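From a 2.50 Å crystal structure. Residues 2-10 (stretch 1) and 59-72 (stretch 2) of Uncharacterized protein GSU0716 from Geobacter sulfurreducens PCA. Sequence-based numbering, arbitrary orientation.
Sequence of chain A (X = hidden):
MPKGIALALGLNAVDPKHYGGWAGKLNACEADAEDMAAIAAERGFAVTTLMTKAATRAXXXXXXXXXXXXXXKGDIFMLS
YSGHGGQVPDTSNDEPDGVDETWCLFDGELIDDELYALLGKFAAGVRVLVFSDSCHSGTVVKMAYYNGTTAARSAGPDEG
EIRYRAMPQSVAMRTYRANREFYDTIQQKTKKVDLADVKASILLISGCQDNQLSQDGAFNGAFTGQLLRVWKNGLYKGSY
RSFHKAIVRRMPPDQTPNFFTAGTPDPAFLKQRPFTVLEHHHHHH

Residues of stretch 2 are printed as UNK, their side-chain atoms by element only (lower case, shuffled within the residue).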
# COMPACT_ATOMS: atom_id res chain seq x y z
N PRO A 2 5.91 -35.66 -41.70
CA PRO A 2 6.36 -34.53 -40.84
C PRO A 2 6.88 -35.01 -39.49
O PRO A 2 6.20 -35.75 -38.79
CB PRO A 2 5.15 -33.62 -40.66
CG PRO A 2 4.43 -33.85 -41.97
CD PRO A 2 4.59 -35.35 -42.28
N LYS A 3 8.09 -34.62 -39.12
CA LYS A 3 8.64 -35.05 -37.83
C LYS A 3 8.87 -33.84 -36.92
O LYS A 3 8.45 -32.72 -37.26
CB LYS A 3 9.95 -35.82 -38.04
CG LYS A 3 10.92 -35.13 -38.98
CD LYS A 3 12.05 -36.05 -39.38
CE LYS A 3 12.96 -35.38 -40.39
NZ LYS A 3 12.28 -35.21 -41.70
N GLY A 4 9.53 -34.03 -35.78
CA GLY A 4 9.73 -32.90 -34.90
C GLY A 4 10.89 -33.00 -33.93
O GLY A 4 11.13 -34.06 -33.35
N ILE A 5 11.61 -31.89 -33.76
CA ILE A 5 12.74 -31.83 -32.84
C ILE A 5 12.51 -30.69 -31.87
O ILE A 5 12.24 -29.56 -32.27
CB ILE A 5 14.08 -31.57 -33.58
CG1 ILE A 5 14.43 -32.76 -34.46
CG2 ILE A 5 15.18 -31.29 -32.56
CD1 ILE A 5 15.66 -32.56 -35.31
N ALA A 6 12.64 -30.99 -30.58
CA ALA A 6 12.45 -29.99 -29.55
C ALA A 6 13.72 -29.82 -28.72
O ALA A 6 14.47 -30.78 -28.49
CB ALA A 6 11.28 -30.41 -28.66
N LEU A 7 13.94 -28.58 -28.27
CA LEU A 7 15.09 -28.23 -27.44
C LEU A 7 14.56 -27.45 -26.22
O LEU A 7 14.16 -26.30 -26.33
CB LEU A 7 16.06 -27.32 -28.20
CG LEU A 7 17.56 -27.47 -27.94
CD1 LEU A 7 18.27 -26.19 -28.38
CD2 LEU A 7 17.84 -27.74 -26.48
N ALA A 8 14.56 -28.10 -25.05
CA ALA A 8 14.08 -27.47 -23.83
C ALA A 8 15.29 -26.98 -23.05
O ALA A 8 16.15 -27.77 -22.68
CB ALA A 8 13.27 -28.47 -23.00
N LEU A 9 15.34 -25.68 -22.82
CA LEU A 9 16.44 -25.07 -22.09
C LEU A 9 15.94 -24.52 -20.77
O LEU A 9 14.91 -23.86 -20.72
CB LEU A 9 17.05 -23.93 -22.89
CG LEU A 9 17.56 -24.24 -24.30
CD1 LEU A 9 18.06 -22.96 -24.96
CD2 LEU A 9 18.67 -25.27 -24.24
N GLY A 10 16.69 -24.79 -19.71
CA GLY A 10 16.32 -24.31 -18.39
C GLY A 10 17.57 -24.00 -17.59
O GLY A 10 18.43 -24.87 -17.41
N UNK A 59 26.86 -25.69 -26.74
CA UNK A 59 25.81 -26.71 -26.85
C UNK A 59 24.50 -26.22 -27.46
O UNK A 59 23.92 -26.90 -28.31
c UNK A 59 27.31 -29.84 -23.13
c UNK A 59 26.64 -28.24 -24.97
n UNK A 59 26.90 -30.55 -21.88
c UNK A 59 25.53 -27.35 -25.49
c UNK A 59 26.17 -29.04 -23.77
N UNK A 60 24.02 -25.06 -27.01
CA UNK A 60 22.78 -24.49 -27.53
C UNK A 60 22.92 -24.16 -29.02
O UNK A 60 22.07 -24.53 -29.81
c UNK A 60 21.23 -22.51 -27.46
c UNK A 60 22.38 -23.20 -26.76
c UNK A 60 21.99 -23.54 -25.33
N UNK A 61 24.01 -23.48 -29.39
CA UNK A 61 24.24 -23.11 -30.79
C UNK A 61 24.32 -24.34 -31.66
O UNK A 61 23.74 -24.40 -32.74
c UNK A 61 25.85 -22.07 -32.39
c UNK A 61 26.65 -20.17 -30.07
c UNK A 61 25.53 -22.29 -30.93
c UNK A 61 25.36 -20.94 -30.22
N UNK A 62 25.05 -25.34 -31.18
CA UNK A 62 25.22 -26.59 -31.90
C UNK A 62 23.93 -27.38 -32.04
O UNK A 62 23.66 -27.92 -33.11
c UNK A 62 26.27 -27.45 -31.20
o UNK A 62 27.44 -28.85 -32.73
o UNK A 62 25.74 -29.72 -31.61
c UNK A 62 26.50 -28.77 -31.89
N UNK A 63 23.14 -27.45 -30.98
CA UNK A 63 21.88 -28.19 -31.02
C UNK A 63 20.94 -27.56 -32.05
O UNK A 63 20.37 -28.27 -32.89
c UNK A 63 21.22 -28.19 -29.65
N UNK A 64 20.76 -26.25 -31.98
CA UNK A 64 19.88 -25.57 -32.92
C UNK A 64 20.43 -25.78 -34.32
O UNK A 64 19.67 -25.99 -35.27
c UNK A 64 18.86 -23.39 -33.67
c UNK A 64 19.20 -22.36 -30.81
c UNK A 64 19.78 -24.05 -32.64
c UNK A 64 19.19 -23.81 -31.24
N UNK A 65 21.75 -25.74 -34.45
CA UNK A 65 22.38 -25.93 -35.75
C UNK A 65 22.04 -27.29 -36.33
O UNK A 65 21.69 -27.43 -37.50
N UNK A 66 22.16 -28.31 -35.49
CA UNK A 66 21.86 -29.67 -35.91
C UNK A 66 20.44 -29.69 -36.48
O UNK A 66 20.22 -30.07 -37.63
c UNK A 66 21.97 -30.63 -34.72
c UNK A 66 25.82 -31.31 -34.68
c UNK A 66 23.38 -30.73 -34.14
c UNK A 66 24.37 -31.22 -35.20
n UNK A 66 26.01 -32.27 -33.55
N UNK A 67 19.49 -29.25 -35.66
CA UNK A 67 18.08 -29.20 -36.07
C UNK A 67 17.88 -28.53 -37.42
O UNK A 67 17.24 -29.10 -38.31
c UNK A 67 17.26 -28.48 -35.02
N UNK A 68 18.44 -27.34 -37.59
CA UNK A 68 18.28 -26.62 -38.85
C UNK A 68 18.68 -27.47 -40.05
O UNK A 68 18.11 -27.32 -41.13
c UNK A 68 19.09 -25.33 -38.82
N UNK A 69 19.66 -28.36 -39.86
CA UNK A 69 20.14 -29.22 -40.93
C UNK A 69 19.32 -30.50 -41.06
O UNK A 69 19.09 -30.98 -42.17
c UNK A 69 21.61 -29.59 -40.72
c UNK A 69 24.98 -27.72 -40.64
n UNK A 69 26.37 -28.13 -40.25
c UNK A 69 22.58 -28.45 -40.91
c UNK A 69 24.02 -28.91 -40.67
N UNK A 70 18.89 -31.03 -39.93
CA UNK A 70 18.11 -32.26 -39.92
C UNK A 70 16.74 -32.14 -40.58
O UNK A 70 16.50 -32.72 -41.64
c UNK A 70 17.95 -32.76 -38.49
N UNK A 71 15.84 -31.40 -39.95
CA UNK A 71 14.51 -31.27 -40.49
C UNK A 71 14.38 -30.39 -41.72
O UNK A 71 15.21 -29.51 -41.98
c UNK A 71 13.54 -30.85 -39.38
c UNK A 71 14.10 -29.87 -38.35
c UNK A 71 14.08 -28.48 -38.95
c UNK A 71 13.27 -29.91 -37.07
N UNK A 72 13.33 -30.66 -42.49
CA UNK A 72 13.07 -29.91 -43.70
C UNK A 72 11.60 -29.58 -43.87
O UNK A 72 10.81 -29.68 -42.93

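Stretch 1 holds a strand, 4-10, preceded by Lys-3 in loop. Stretch 2 is mostly helix, 59-70, which begins earlier in the chain.

Position 59 has four carbons in a row ending in nitrogen. The chain is extended and touches nothing on stretch 1. It is Lys-59.

Position 60 has three side-chain carbons, the first carrying the other two. One branch carbon meets Leu-9. This is Val-60; its CG2 lies 3.9 Å from Leu-9 CD2.

Position 61 has four carbons, forked at the first, with one arm two carbons long. Its CA-to-CB bond points away from the strand. It is Ile-61.

Position 62 has two carbons, the second carrying two oxygens. It is exposed and makes no contact with stretch 1. The carboxylate identifies Asp-62.

Position 63 has a single carbon, pointing toward the strand and meeting Leu-7. It is Ala-63, and its CB lies 3.8 Å from Leu-7 CD1.

Position 64 has four carbons, again forked at the first with one longer arm. Its CA-to-CB bond points sideways, but its end comes nearer the strand and meets Leu-7. This is Ile-64, with CG1 3.8 Å from Leu-7 CD1.

Position 65 has no side-chain atoms, so it is Gly-65. An ideal CB here would be crowded by Ile-61 O at 3.2 Å.

Position 66 has four carbons in a row ending in nitrogen, and its end leads away from the strand. It is Lys-66. Its NZ lies 3.2 Å from Asp-62 OD1, a salt bridge with a weak hydrogen bond, one helical turn back.

Position 67 has one carbon, directed toward the strand, where it meets Ile-5. It is Ala-67. Its CB is 4.3 Å from Ile-5 CG2, and its CA is 6.8 Å from Ile-5 CA, the closest backbone pairing in the register.

Position 68 also has one carbon, but it points away. It is Ala-68.

Position 69 has four carbons in a row ending in nitrogen, with no contact to stretch 1. It is Lys-69.

Position 70 has one carbon, pointing toward the strand and touching Ile-5. It is Ala-70, the last helical residue, with CB 3.9 Å from Ile-5 CD1.

Position 71 has four carbons forked at the second. They reach Ile-5. This is Leu-71, with CD2 3.9 Å from Ile-5 CB. It is the first residue to leave helical phi/psi, yet its N still bonds to Ala-67 O at 3.2 Å.

Position 72 has no side-chain atoms. It is Gly-72, and there is room for an ideal CB.

The strand and helix run nearly antiparallel, at 168°, with axes 9.6 Å apart at closest approach. No hydrogen bond joins them; the contact is mainly apolar packing. Every second strand residue, Ile-5, Leu-7 and Leu-9, points toward the helix. Small alanines let the backbones come close near Ile-5, while Val-60 meets Leu-9 at the other end. Lys-3 adds an outlying contact, its CE 4.4 Å from Leu-71 CA. Together the stretches bury 403 Å².

Stretch 2 59-72: KVIDAIGKAAKALG
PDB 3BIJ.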